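Local coordinates for protein dihydrolipoyl dehydrogenase (PDB 6UZI) that probably catalyses the NAD(+)-dependent reoxidation of dihydrolipoyl groups carried on protein lysines, using a bound FAD and a redox-active disulfide, at residues 59-64 and 199-204; 360-365 and 422-427; 390-395 and 454-459. All blocks are in the same frame, centred on the assembly; numbering follows the deposited sequence.

Contact 1 (59-64 and 199-204). With FAD (flavin-adenine dinucleotide), chain E.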
loop_
_atom_site.group_PDB
_atom_site.type_symbol
_atom_site.label_atom_id
_atom_site.label_comp_id
_atom_site.label_asym_id
_atom_site.label_seq_id
_atom_site.Cartn_x
_atom_site.Cartn_y
_atom_site.Cartn_z
ATOM N N LYS A 59 -8.078 10.569 9.484
ATOM C CA LYS A 59 -6.809 10.118 8.920
ATOM C C LYS A 59 -5.667 11.046 9.316
ATOM O O LYS A 59 -4.567 10.584 9.643
ATOM C CB LYS A 59 -6.921 10.010 7.398
ATOM C CG LYS A 59 -7.323 8.621 6.880
ATOM C CD LYS A 59 -8.301 7.902 7.810
ATOM C CE LYS A 59 -9.755 8.060 7.385
ATOM N NZ LYS A 59 -10.680 7.333 8.311
ATOM N N ALA A 60 -5.922 12.354 9.343
ATOM C CA ALA A 60 -4.875 13.294 9.728
ATOM C C ALA A 60 -4.428 13.061 11.167
ATOM O O ALA A 60 -3.228 13.040 11.460
ATOM C CB ALA A 60 -5.355 14.731 9.534
ATOM N N LEU A 61 -5.380 12.885 12.085
ATOM C CA LEU A 61 -5.004 12.630 13.473
ATOM C C LEU A 61 -4.381 11.250 13.635
ATOM O O LEU A 61 -3.517 11.058 14.499
ATOM C CB LEU A 61 -6.217 12.772 14.386
ATOM C CG LEU A 61 -6.809 14.180 14.448
ATOM C CD1 LEU A 61 -7.807 14.278 15.576
ATOM C CD2 LEU A 61 -5.712 15.209 14.611
ATOM N N LEU A 62 -4.806 10.281 12.820
ATOM C CA LEU A 62 -4.214 8.954 12.893
ATOM C C LEU A 62 -2.772 8.980 12.422
ATOM O O LEU A 62 -1.906 8.321 13.013
ATOM C CB LEU A 62 -5.030 7.971 12.060
ATOM C CG LEU A 62 -6.330 7.433 12.649
ATOM C CD1 LEU A 62 -7.215 6.890 11.550
ATOM C CD2 LEU A 62 -6.067 6.369 13.710
ATOM N N ASP A 63 -2.490 9.755 11.374
ATOM C CA ASP A 63 -1.132 9.815 10.852
ATOM C C ASP A 63 -0.193 10.494 11.839
ATOM O O ASP A 63 0.939 10.039 12.043
ATOM C CB ASP A 63 -1.123 10.540 9.509
ATOM C CG ASP A 63 -1.764 9.722 8.407
ATOM O OD1 ASP A 63 -2.204 10.319 7.401
ATOM O OD2 ASP A 63 -1.845 8.483 8.555
ATOM N N SER A 64 -0.639 11.591 12.446
ATOM C CA SER A 64 0.197 12.283 13.415
ATOM C C SER A 64 0.410 11.442 14.669
ATOM O O SER A 64 1.533 11.366 15.183
ATOM C CB SER A 64 -0.419 13.638 13.759
ATOM O OG SER A 64 -0.436 14.485 12.625
ATOM N N SER A 199 -7.718 4.819 18.933
ATOM C CA SER A 199 -6.316 4.586 18.597
ATOM C C SER A 199 -5.522 5.882 18.603
ATOM O O SER A 199 -4.372 5.910 19.050
ATOM C CB SER A 199 -6.186 3.903 17.237
ATOM O OG SER A 199 -6.857 2.664 17.217
ATOM N N VAL A 200 -6.115 6.965 18.096
ATOM C CA VAL A 200 -5.431 8.256 18.078
ATOM C C VAL A 200 -4.969 8.623 19.481
ATOM O O VAL A 200 -3.777 8.842 19.734
ATOM C CB VAL A 200 -6.346 9.345 17.490
ATOM C CG1 VAL A 200 -5.789 10.726 17.788
ATOM C CG2 VAL A 200 -6.518 9.148 15.995
ATOM N N TYR A 201 -5.904 8.644 20.431
ATOM C CA TYR A 201 -5.561 9.148 21.752
ATOM C C TYR A 201 -4.846 8.103 22.605
ATOM O O TYR A 201 -4.050 8.468 23.477
ATOM C CB TYR A 201 -6.823 9.682 22.439
ATOM C CG TYR A 201 -7.359 10.925 21.756
ATOM C CD1 TYR A 201 -8.514 10.879 20.973
ATOM C CD2 TYR A 201 -6.693 12.135 21.862
ATOM C CE1 TYR A 201 -8.995 12.010 20.330
ATOM C CE2 TYR A 201 -7.167 13.272 21.225
ATOM C CZ TYR A 201 -8.315 13.201 20.465
ATOM O OH TYR A 201 -8.775 14.330 19.843
ATOM N N LEU A 202 -5.076 6.810 22.350
ATOM C CA LEU A 202 -4.263 5.784 22.996
ATOM C C LEU A 202 -2.788 6.028 22.719
ATOM O O LEU A 202 -1.955 5.999 23.630
ATOM C CB LEU A 202 -4.674 4.393 22.515
ATOM C CG LEU A 202 -3.830 3.248 23.082
ATOM C CD1 LEU A 202 -4.219 2.927 24.506
ATOM C CD2 LEU A 202 -3.984 2.014 22.221
ATOM N N ARG A 203 -2.458 6.304 21.460
ATOM C CA ARG A 203 -1.079 6.593 21.095
ATOM C C ARG A 203 -0.568 7.846 21.798
ATOM O O ARG A 203 0.595 7.900 22.213
ATOM C CB ARG A 203 -0.975 6.750 19.574
ATOM C CG ARG A 203 -1.490 5.560 18.769
ATOM C CD ARG A 203 -1.645 5.907 17.301
ATOM N NE ARG A 203 -2.207 4.816 16.503
ATOM C CZ ARG A 203 -2.586 4.933 15.228
ATOM N NH1 ARG A 203 -2.463 6.094 14.596
ATOM N NH2 ARG A 203 -3.062 3.882 14.571
ATOM N N LEU A 204 -1.426 8.858 21.956
ATOM C CA LEU A 204 -1.014 10.131 22.542
ATOM C C LEU A 204 -0.935 10.113 24.067
ATOM O O LEU A 204 -0.700 11.168 24.665
ATOM C CB LEU A 204 -1.963 11.246 22.105
ATOM C CG LEU A 204 -2.070 11.578 20.617
ATOM C CD1 LEU A 204 -2.895 12.847 20.439
ATOM C CD2 LEU A 204 -0.696 11.721 19.963
HETATM P PA FAD E . -22.585 13.130 3.728
HETATM O O1A FAD E . -21.108 13.098 3.609
HETATM O O2A FAD E . -22.984 12.525 5.078
HETATM O O5B FAD E . -23.061 14.653 3.762
HETATM C C5B FAD E . -24.225 15.003 2.995
HETATM C C4B FAD E . -24.363 16.503 3.021
HETATM O O4B FAD E . -25.742 16.869 2.836
HETATM C C3B FAD E . -23.900 17.205 4.308
HETATM O O3B FAD E . -22.801 18.051 3.999
HETATM C C2B FAD E . -25.117 18.043 4.739
HETATM O O2B FAD E . -24.748 19.331 5.222
HETATM C C1B FAD E . -25.928 18.121 3.449
HETATM N N9A FAD E . -27.359 18.307 3.630
HETATM C C8A FAD E . -28.211 17.512 4.354
HETATM N N7A FAD E . -29.466 17.880 4.295
HETATM C C5A FAD E . -29.444 19.003 3.475
HETATM C C6A FAD E . -30.457 19.860 3.014
HETATM N N6A FAD E . -31.755 19.693 3.286
HETATM N N1A FAD E . -30.093 20.894 2.224
HETATM C C2A FAD E . -28.799 21.045 1.920
HETATM N N3A FAD E . -27.756 20.296 2.289
HETATM C C4A FAD E . -28.147 19.279 3.071
HETATM N N1 FAD E . -16.254 6.511 5.348
HETATM C C2 FAD E . -15.285 5.895 4.627
HETATM O O2 FAD E . -15.530 5.379 3.537
HETATM N N3 FAD E . -13.989 5.854 5.109
HETATM C C4 FAD E . -13.548 6.400 6.301
HETATM O O4 FAD E . -12.366 6.315 6.627
HETATM C C4X FAD E . -14.580 7.055 7.057
HETATM N N5 FAD E . -14.252 7.629 8.179
HETATM C C5X FAD E . -15.245 8.309 8.869
HETATM C C6 FAD E . -14.901 8.979 10.041
HETATM C C7 FAD E . -15.839 9.731 10.739
HETATM C C7M FAD E . -15.422 10.457 11.991
HETATM C C8 FAD E . -17.158 9.814 10.257
HETATM C C8M FAD E . -18.185 10.672 10.952
HETATM C C9 FAD E . -17.511 9.127 9.100
HETATM C C9A FAD E . -16.568 8.382 8.401
HETATM N N10 FAD E . -16.882 7.729 7.195
HETATM C C10 FAD E . -15.910 7.063 6.498
HETATM C "C1'" FAD E . -18.241 7.781 6.646
HETATM C "C2'" FAD E . -18.386 8.836 5.558
HETATM O "O2'" FAD E . -18.315 10.152 6.110
HETATM C "C3'" FAD E . -19.688 8.657 4.776
HETATM O "O3'" FAD E . -19.879 7.283 4.471
HETATM C "C4'" FAD E . -19.715 9.468 3.480
HETATM O "O4'" FAD E . -19.405 10.826 3.799
HETATM C "C5'" FAD E . -21.029 9.364 2.737
HETATM O "O5'" FAD E . -21.404 10.721 2.437
HETATM P P FAD E . -22.698 11.161 1.552
HETATM O O1P FAD E . -22.388 11.807 0.252
HETATM O O2P FAD E . -23.738 10.070 1.404
HETATM O O3P FAD E . -23.268 12.231 2.594
#
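Leu-61 and Leu-62 pack against Val-200 in a buried helix-helix contact between the FAD and NAD(+) parts of a pyridine nucleotide-disulfide oxidoreductase. Helix 55-73 begins at Cys-55 of the redox-active disulfide, whereas helix 192-203 follows the glycine-rich turn of the second Rossmann-type motif, the predicted NAD(+) site. The segments run at 27° to each other, with axes 9.0 Å apart. Val-200 suits this interface because its two methyls divide the work: CG2 lies 3.6 Å from Leu-62 CD2, and CG1 lies 4.0 Å from Leu-61 CB. CG1 also sits over the centre of the Tyr-201 ring, whose OH is hydrogen-bonded to Ala-175 O.

Arg-203 is the polar member of the contact. Its chain, extended from CG to NE, brings the guanidinium across Leu-62, with Arg-203 NH1 3.7 Å from Leu-62 CD2. Although NH1 is 2.8 Å from Leu-62 O, the angle is too poor for a hydrogen bond, and this nitrogen pairs instead with Ser-65 OG.

On the side of helix 55-73 turned away from Val-200, Asp-63 forms a salt bridge with Arg-394 of the second subunit. Lys-59 bends at chi2 (35°) and chi3 (97°) toward the flavin: its NZ donates a hydrogen bond of 2.6 Å to FAD O4.

Contact 2 (360-365 and 422-427). With FAD (flavin-adenine dinucleotide), chain E.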
loop_
_atom_site.group_PDB
_atom_site.type_symbol
_atom_site.label_atom_id
_atom_site.label_comp_id
_atom_site.label_asym_id
_atom_site.label_seq_id
_atom_site.Cartn_x
_atom_site.Cartn_y
_atom_site.Cartn_z
ATOM N N TYR A 360 -9.107 2.191 9.572
ATOM C CA TYR A 360 -7.833 2.886 9.450
ATOM C C TYR A 360 -7.017 2.891 10.736
ATOM O O TYR A 360 -6.238 3.823 10.967
ATOM C CB TYR A 360 -8.068 4.308 8.945
ATOM C CG TYR A 360 -8.536 4.345 7.508
ATOM C CD1 TYR A 360 -7.640 4.573 6.471
ATOM C CD2 TYR A 360 -9.867 4.123 7.186
ATOM C CE1 TYR A 360 -8.063 4.608 5.160
ATOM C CE2 TYR A 360 -10.297 4.152 5.878
ATOM C CZ TYR A 360 -9.394 4.396 4.868
ATOM O OH TYR A 360 -9.827 4.423 3.557
ATOM N N THR A 361 -7.111 1.839 11.543
ATOM C CA THR A 361 -6.185 1.663 12.651
ATOM C C THR A 361 -4.812 1.256 12.107
ATOM O O THR A 361 -4.585 1.203 10.897
ATOM C CB THR A 361 -6.724 0.626 13.632
ATOM O OG1 THR A 361 -7.036 -0.582 12.929
ATOM C CG2 THR A 361 -7.969 1.126 14.290
ATOM N N TRP A 362 -3.879 0.982 13.009
ATOM C CA TRP A 362 -2.567 0.455 12.632
ATOM C C TRP A 362 -2.261 -0.788 13.455
ATOM O O TRP A 362 -2.004 -0.673 14.673
ATOM C CB TRP A 362 -1.464 1.496 12.797
ATOM C CG TRP A 362 -0.188 1.092 12.102
ATOM C CD1 TRP A 362 0.973 0.689 12.696
ATOM C CD2 TRP A 362 0.042 1.031 10.689
ATOM N NE1 TRP A 362 1.914 0.392 11.743
ATOM C CE2 TRP A 362 1.369 0.589 10.502
ATOM C CE3 TRP A 362 -0.741 1.312 9.564
ATOM C CZ2 TRP A 362 1.931 0.424 9.237
ATOM C CZ3 TRP A 362 -0.182 1.147 8.307
ATOM C CH2 TRP A 362 1.144 0.704 8.154
ATOM N N PRO A 363 -2.230 -1.984 12.843
ATOM C CA PRO A 363 -2.349 -2.245 11.399
ATOM C C PRO A 363 -3.705 -1.891 10.811
ATOM O O PRO A 363 -4.706 -1.867 11.524
ATOM C CB PRO A 363 -2.115 -3.754 11.303
ATOM C CG PRO A 363 -2.584 -4.272 12.608
ATOM C CD PRO A 363 -2.150 -3.239 13.608
ATOM N N GLU A 364 -3.727 -1.590 9.520
ATOM C CA GLU A 364 -4.988 -1.338 8.841
ATOM C C GLU A 364 -5.759 -2.642 8.646
ATOM O O GLU A 364 -5.183 -3.732 8.584
ATOM C CB GLU A 364 -4.732 -0.658 7.500
ATOM C CG GLU A 364 -4.358 0.817 7.620
ATOM C CD GLU A 364 -3.650 1.357 6.379
ATOM O OE1 GLU A 364 -3.430 0.583 5.413
ATOM O OE2 GLU A 364 -3.320 2.563 6.371
ATOM N N VAL A 365 -7.078 -2.512 8.543
ATOM C CA VAL A 365 -7.994 -3.632 8.358
ATOM C C VAL A 365 -8.810 -3.365 7.100
ATOM O O VAL A 365 -9.312 -2.253 6.903
ATOM C CB VAL A 365 -8.923 -3.810 9.574
ATOM C CG1 VAL A 365 -9.793 -5.055 9.418
ATOM C CG2 VAL A 365 -8.124 -3.860 10.855
ATOM N N ILE A 422 -5.632 -7.930 7.706
ATOM C CA ILE A 422 -5.227 -7.024 8.767
ATOM C C ILE A 422 -3.706 -7.007 8.763
ATOM O O ILE A 422 -3.072 -8.063 8.836
ATOM C CB ILE A 422 -5.791 -7.426 10.145
ATOM C CG1 ILE A 422 -5.297 -6.467 11.224
ATOM C CG2 ILE A 422 -5.451 -8.873 10.497
ATOM C CD1 ILE A 422 -6.010 -6.641 12.519
ATOM N N GLY A 423 -3.123 -5.827 8.601
ATOM C CA GLY A 423 -1.685 -5.725 8.469
ATOM C C GLY A 423 -1.312 -4.358 7.949
ATOM O O GLY A 423 -2.173 -3.516 7.682
ATOM N N ALA A 424 -0.002 -4.153 7.810
ATOM C CA ALA A 424 0.499 -2.878 7.312
ATOM C C ALA A 424 -0.016 -2.625 5.903
ATOM O O ALA A 424 -0.028 -3.524 5.060
ATOM C CB ALA A 424 2.028 -2.865 7.317
ATOM N N ARG A 425 -0.458 -1.390 5.661
ATOM C CA ARG A 425 -0.899 -0.911 4.351
ATOM C C ARG A 425 -2.091 -1.694 3.797
ATOM O O ARG A 425 -2.310 -1.716 2.579
ATOM C CB ARG A 425 0.249 -0.934 3.335
ATOM C CG ARG A 425 1.464 -0.156 3.747
ATOM C CD ARG A 425 2.517 -0.185 2.651
ATOM N NE ARG A 425 3.635 0.695 2.970
ATOM C CZ ARG A 425 4.551 1.082 2.091
ATOM N NH1 ARG A 425 4.467 0.682 0.829
ATOM N NH2 ARG A 425 5.530 1.901 2.470
ATOM N N ALA A 426 -2.878 -2.339 4.658
ATOM C CA ALA A 426 -4.020 -3.104 4.165
ATOM C C ALA A 426 -5.029 -2.217 3.456
ATOM O O ALA A 426 -5.751 -2.686 2.569
ATOM C CB ALA A 426 -4.692 -3.860 5.309
ATOM N N ALA A 427 -5.111 -0.941 3.845
ATOM C CA ALA A 427 -6.071 -0.047 3.209
ATOM C C ALA A 427 -5.819 0.075 1.710
ATOM O O ALA A 427 -6.751 0.328 0.945
ATOM C CB ALA A 427 -6.036 1.327 3.878
HETATM P PA FAD E . -22.585 13.130 3.728
HETATM O O1A FAD E . -21.108 13.098 3.609
HETATM O O2A FAD E . -22.984 12.525 5.078
HETATM O O5B FAD E . -23.061 14.653 3.762
HETATM C C5B FAD E . -24.225 15.003 2.995
HETATM C C4B FAD E . -24.363 16.503 3.021
HETATM O O4B FAD E . -25.742 16.869 2.836
HETATM C C3B FAD E . -23.900 17.205 4.308
HETATM O O3B FAD E . -22.801 18.051 3.999
HETATM C C2B FAD E . -25.117 18.043 4.739
HETATM O O2B FAD E . -24.748 19.331 5.222
HETATM C C1B FAD E . -25.928 18.121 3.449
HETATM N N9A FAD E . -27.359 18.307 3.630
HETATM C C8A FAD E . -28.211 17.512 4.354
HETATM N N7A FAD E . -29.466 17.880 4.295
HETATM C C5A FAD E . -29.444 19.003 3.475
HETATM C C6A FAD E . -30.457 19.860 3.014
HETATM N N6A FAD E . -31.755 19.693 3.286
HETATM N N1A FAD E . -30.093 20.894 2.224
HETATM C C2A FAD E . -28.799 21.045 1.920
HETATM N N3A FAD E . -27.756 20.296 2.289
HETATM C C4A FAD E . -28.147 19.279 3.071
HETATM N N1 FAD E . -16.254 6.511 5.348
HETATM C C2 FAD E . -15.285 5.895 4.627
HETATM O O2 FAD E . -15.530 5.379 3.537
HETATM N N3 FAD E . -13.989 5.854 5.109
HETATM C C4 FAD E . -13.548 6.400 6.301
HETATM O O4 FAD E . -12.366 6.315 6.627
HETATM C C4X FAD E . -14.580 7.055 7.057
HETATM N N5 FAD E . -14.252 7.629 8.179
HETATM C C5X FAD E . -15.245 8.309 8.869
HETATM C C6 FAD E . -14.901 8.979 10.041
HETATM C C7 FAD E . -15.839 9.731 10.739
HETATM C C7M FAD E . -15.422 10.457 11.991
HETATM C C8 FAD E . -17.158 9.814 10.257
HETATM C C8M FAD E . -18.185 10.672 10.952
HETATM C C9 FAD E . -17.511 9.127 9.100
HETATM C C9A FAD E . -16.568 8.382 8.401
HETATM N N10 FAD E . -16.882 7.729 7.195
HETATM C C10 FAD E . -15.910 7.063 6.498
HETATM C "C1'" FAD E . -18.241 7.781 6.646
HETATM C "C2'" FAD E . -18.386 8.836 5.558
HETATM O "O2'" FAD E . -18.315 10.152 6.110
HETATM C "C3'" FAD E . -19.688 8.657 4.776
HETATM O "O3'" FAD E . -19.879 7.283 4.471
HETATM C "C4'" FAD E . -19.715 9.468 3.480
HETATM O "O4'" FAD E . -19.405 10.826 3.799
HETATM C "C5'" FAD E . -21.029 9.364 2.737
HETATM O "O5'" FAD E . -21.404 10.721 2.437
HETATM P P FAD E . -22.698 11.161 1.552
HETATM O O1P FAD E . -22.388 11.807 0.252
HETATM O O2P FAD E . -23.738 10.070 1.404
HETATM O O3P FAD E . -23.268 12.231 2.594
#
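Glu-364 pairs with Gly-423 as an antiparallel, hydrogen-bonded beta bridge in the dimerisation domain, where strand 416-423 passes through a type II turn into helix 426-438. Gly-423 N donates to Glu-364 O over 2.9 Å. In the next, non-hydrogen-bonded pair, Val-365 and Ile-422 lie side by side and point the same way, with CG2 of the valine 3.9 Å from CG1 of the isoleucine; beta-branched residues suit such extended strands.

The glutamate side chain runs from this sheet to the start of the helix. Glu-364 CB lies 3.9 Å from Ala-426 CB. CG, anti to the carbonyl carbon (chi1 -75°), sends the chain on in extended form past Ala-427 CB, which CD meets at 3.5 Å; an alanine leaves room for the carboxylate to reach the backbone behind it. Ala-427 N donates a hydrogen bond of 2.8 Å to Glu-364 OE1, meeting it from above the carboxylate plane, 39° out of it. The helix start would probably favour the negative charge there. OE2 lies at the edge of the Trp-362 ring, in its plane, and the carboxylate also forms a salt bridge with Arg-425 NH1 of the second subunit.

Three neighbouring side chains complete the contact. Pro-363, preceded by a cis peptide, sets CB 3.5 Å from Gly-423 CA, where the backbone has a phi of 166° that glycine takes readily. Trp-362, its NE1 hydrogen-bonded to Asp-400 OD1, touches Ala-424. Tyr-360 spans from Ala-427 to the flavin: CE1 is 4.1 Å from Ala-427 CB, while CE2 approaches FAD O4 and OH is hydrogen-bonded to Pro-454 O of the second subunit.

Contact 3 (390-395 and 454-459). With ZN (zinc ion), chain F.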
loop_
_atom_site.group_PDB
_atom_site.type_symbol
_atom_site.label_atom_id
_atom_site.label_comp_id
_atom_site.label_asym_id
_atom_site.label_seq_id
_atom_site.Cartn_x
_atom_site.Cartn_y
_atom_site.Cartn_z
ATOM N N ARG A 390 3.826 -11.426 10.041
ATOM C CA ARG A 390 5.130 -11.451 10.695
ATOM C C ARG A 390 6.156 -12.266 9.920
ATOM O O ARG A 390 7.358 -12.118 10.165
ATOM C CB ARG A 390 4.974 -11.976 12.126
ATOM C CG ARG A 390 4.343 -13.363 12.215
ATOM C CD ARG A 390 4.041 -13.757 13.656
ATOM N NE ARG A 390 2.851 -14.609 13.752
ATOM C CZ ARG A 390 2.866 -15.941 13.763
ATOM N NH1 ARG A 390 4.015 -16.604 13.691
ATOM N NH2 ARG A 390 1.724 -16.613 13.852
ATOM N N ALA A 391 5.717 -13.120 8.995
ATOM C CA ALA A 391 6.648 -13.943 8.233
ATOM C C ALA A 391 7.225 -13.230 7.018
ATOM O O ALA A 391 8.151 -13.766 6.398
ATOM C CB ALA A 391 5.969 -15.238 7.785
ATOM N N LEU A 392 6.718 -12.040 6.684
ATOM C CA LEU A 392 7.212 -11.273 5.545
ATOM C C LEU A 392 8.519 -10.578 5.890
ATOM O O LEU A 392 8.655 -9.975 6.957
ATOM C CB LEU A 392 6.190 -10.220 5.120
ATOM C CG LEU A 392 4.862 -10.688 4.534
ATOM C CD1 LEU A 392 3.968 -9.492 4.226
ATOM C CD2 LEU A 392 5.109 -11.505 3.281
ATOM N N GLY A 393 9.483 -10.658 4.969
ATOM C CA GLY A 393 10.726 -9.929 5.147
ATOM C C GLY A 393 10.514 -8.432 5.220
ATOM O O GLY A 393 11.228 -7.733 5.942
ATOM N N ARG A 394 9.536 -7.922 4.469
ATOM C CA ARG A 394 9.212 -6.502 4.537
ATOM C C ARG A 394 8.757 -6.100 5.938
ATOM O O ARG A 394 9.162 -5.048 6.450
ATOM C CB ARG A 394 8.139 -6.163 3.501
ATOM C CG ARG A 394 7.912 -4.677 3.317
ATOM C CD ARG A 394 9.155 -4.020 2.750
ATOM N NE ARG A 394 9.079 -2.563 2.751
ATOM C CZ ARG A 394 9.587 -1.791 3.707
ATOM N NH1 ARG A 394 10.206 -2.338 4.744
ATOM N NH2 ARG A 394 9.481 -0.473 3.626
ATOM N N SER A 395 7.932 -6.933 6.585
ATOM C CA SER A 395 7.450 -6.608 7.928
ATOM C C SER A 395 8.576 -6.645 8.951
ATOM O O SER A 395 8.611 -5.818 9.869
ATOM C CB SER A 395 6.340 -7.565 8.345
ATOM O OG SER A 395 5.359 -7.677 7.337
ATOM N N PRO A 454 10.787 -7.139 -1.717
ATOM C CA PRO A 454 9.865 -7.448 -0.618
ATOM C C PRO A 454 8.725 -6.437 -0.464
ATOM O O PRO A 454 8.985 -5.241 -0.377
ATOM C CB PRO A 454 10.781 -7.410 0.599
ATOM C CG PRO A 454 11.794 -6.359 0.247
ATOM C CD PRO A 454 11.983 -6.418 -1.242
ATOM N N THR A 455 7.479 -6.911 -0.436
ATOM C CA THR A 455 6.320 -6.055 -0.219
ATOM C C THR A 455 5.347 -6.757 0.708
ATOM O O THR A 455 5.434 -7.965 0.934
ATOM C CB THR A 455 5.602 -5.705 -1.523
ATOM O OG1 THR A 455 5.194 -6.915 -2.169
ATOM C CG2 THR A 455 6.502 -4.895 -2.441
ATOM N N TYR A 456 4.396 -5.991 1.241
ATOM C CA TYR A 456 3.369 -6.596 2.080
ATOM C C TYR A 456 2.398 -7.428 1.254
ATOM O O TYR A 456 1.793 -8.370 1.779
ATOM C CB TYR A 456 2.628 -5.516 2.860
ATOM C CG TYR A 456 3.532 -4.745 3.787
ATOM C CD1 TYR A 456 3.833 -3.407 3.541
ATOM C CD2 TYR A 456 4.126 -5.367 4.881
ATOM C CE1 TYR A 456 4.677 -2.702 4.376
ATOM C CE2 TYR A 456 4.971 -4.666 5.726
ATOM C CZ TYR A 456 5.242 -3.334 5.469
ATOM O OH TYR A 456 6.085 -2.639 6.302
ATOM N N THR A 457 2.250 -7.109 -0.039
ATOM C CA THR A 457 1.327 -7.850 -0.893
ATOM C C THR A 457 1.771 -9.289 -1.130
ATOM O O THR A 457 0.944 -10.114 -1.536
ATOM C CB THR A 457 1.157 -7.143 -2.243
ATOM O OG1 THR A 457 2.435 -6.965 -2.866
ATOM C CG2 THR A 457 0.495 -5.781 -2.054
ATOM N N GLU A 458 3.038 -9.622 -0.854
ATOM C CA GLU A 458 3.462 -11.014 -0.981
ATOM C C GLU A 458 2.671 -11.910 -0.048
ATOM O O GLU A 458 2.520 -13.107 -0.317
ATOM C CB GLU A 458 4.961 -11.158 -0.700
ATOM C CG GLU A 458 5.861 -10.394 -1.642
ATOM C CD GLU A 458 7.305 -10.833 -1.555
ATOM O OE1 GLU A 458 8.042 -10.287 -0.708
ATOM O OE2 GLU A 458 7.704 -11.725 -2.335
ATOM N N ALA A 459 2.148 -11.349 1.047
ATOM C CA ALA A 459 1.292 -12.129 1.930
ATOM C C ALA A 459 0.013 -12.544 1.227
ATOM O O ALA A 459 -0.510 -13.635 1.483
ATOM C CB ALA A 459 0.964 -11.331 3.190
HETATM ZN ZN ZN F . 9.188 -13.207 -1.758
HETATM O O HOH W 1 8.195 -9.424 2.481
#
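Arg-394 meets Tyr-456 with its aliphatic CG and not with its charge, a CH-pi contact in the dimerisation domain, between two segments whose other end binds zinc. CG stands 3.8 Å from the ring centroid and only 16° off the ring normal. It is anti to the backbone N (chi1 -170°), and the bend at chi2 then turns the rest of the chain past Pro-454, whose O lies 3.4 Å from Arg-394 CD. Arginine suits both tasks: its CG covers the ring face while the guanidinium goes on to the second subunit. Pro-454 itself follows His-453, the predicted proton acceptor, through a cis peptide.

The tyrosine ring is held in other directions too. Ser-395 OG lies at its edge, in plane and 3.4 Å from Tyr-456 CE2, while hydrogen-bonded to Met-389 O; the Tyr-456 OH is hydrogen-bonded with Ser-398 OG. Leu-392, at the N-cap position of helix 393-398, packs on the turn: its CD1 is 3.5 Å from Tyr-456 O and 3.7 Å from Ala-459 CB.

A water links the two segments, accepting from Arg-394 N at 2.8 Å and donating weakly to Glu-458 OE1. That oxygen also takes a weak bond from Thr-455 N within the type I turn from Thr-455 to Glu-458. The other carboxylate oxygen binds the metal, which His-453 of the same chain and Glu-333 of the second subunit also ligate: Glu-458 OE2 is 2.2 Å from zinc.

In the fold
All three contacts are buried, and none is a surface patch. Contact 1 joins two helices of the nucleotide-binding half, largely by aliphatic packing. Contacts 2 and 3 lie in the dimerisation domain, but contact 2 rests on strand pairing and a carboxylate at a helix start, contact 3 on a CH-pi contact, a water link and metal binding. Contacts 1 and 2 share the flavin, Lys-59 making a cation-pi interaction with Tyr-360 next to FAD O4. Contacts 2 and 3 touch where Tyr-456 meets Ala-424 and Arg-425, their segments alternating along the chain. Contact 3 lies farthest out, its centre about 26 Å from the centre of the chain, and meets contact 1 of the second subunit across the dimer.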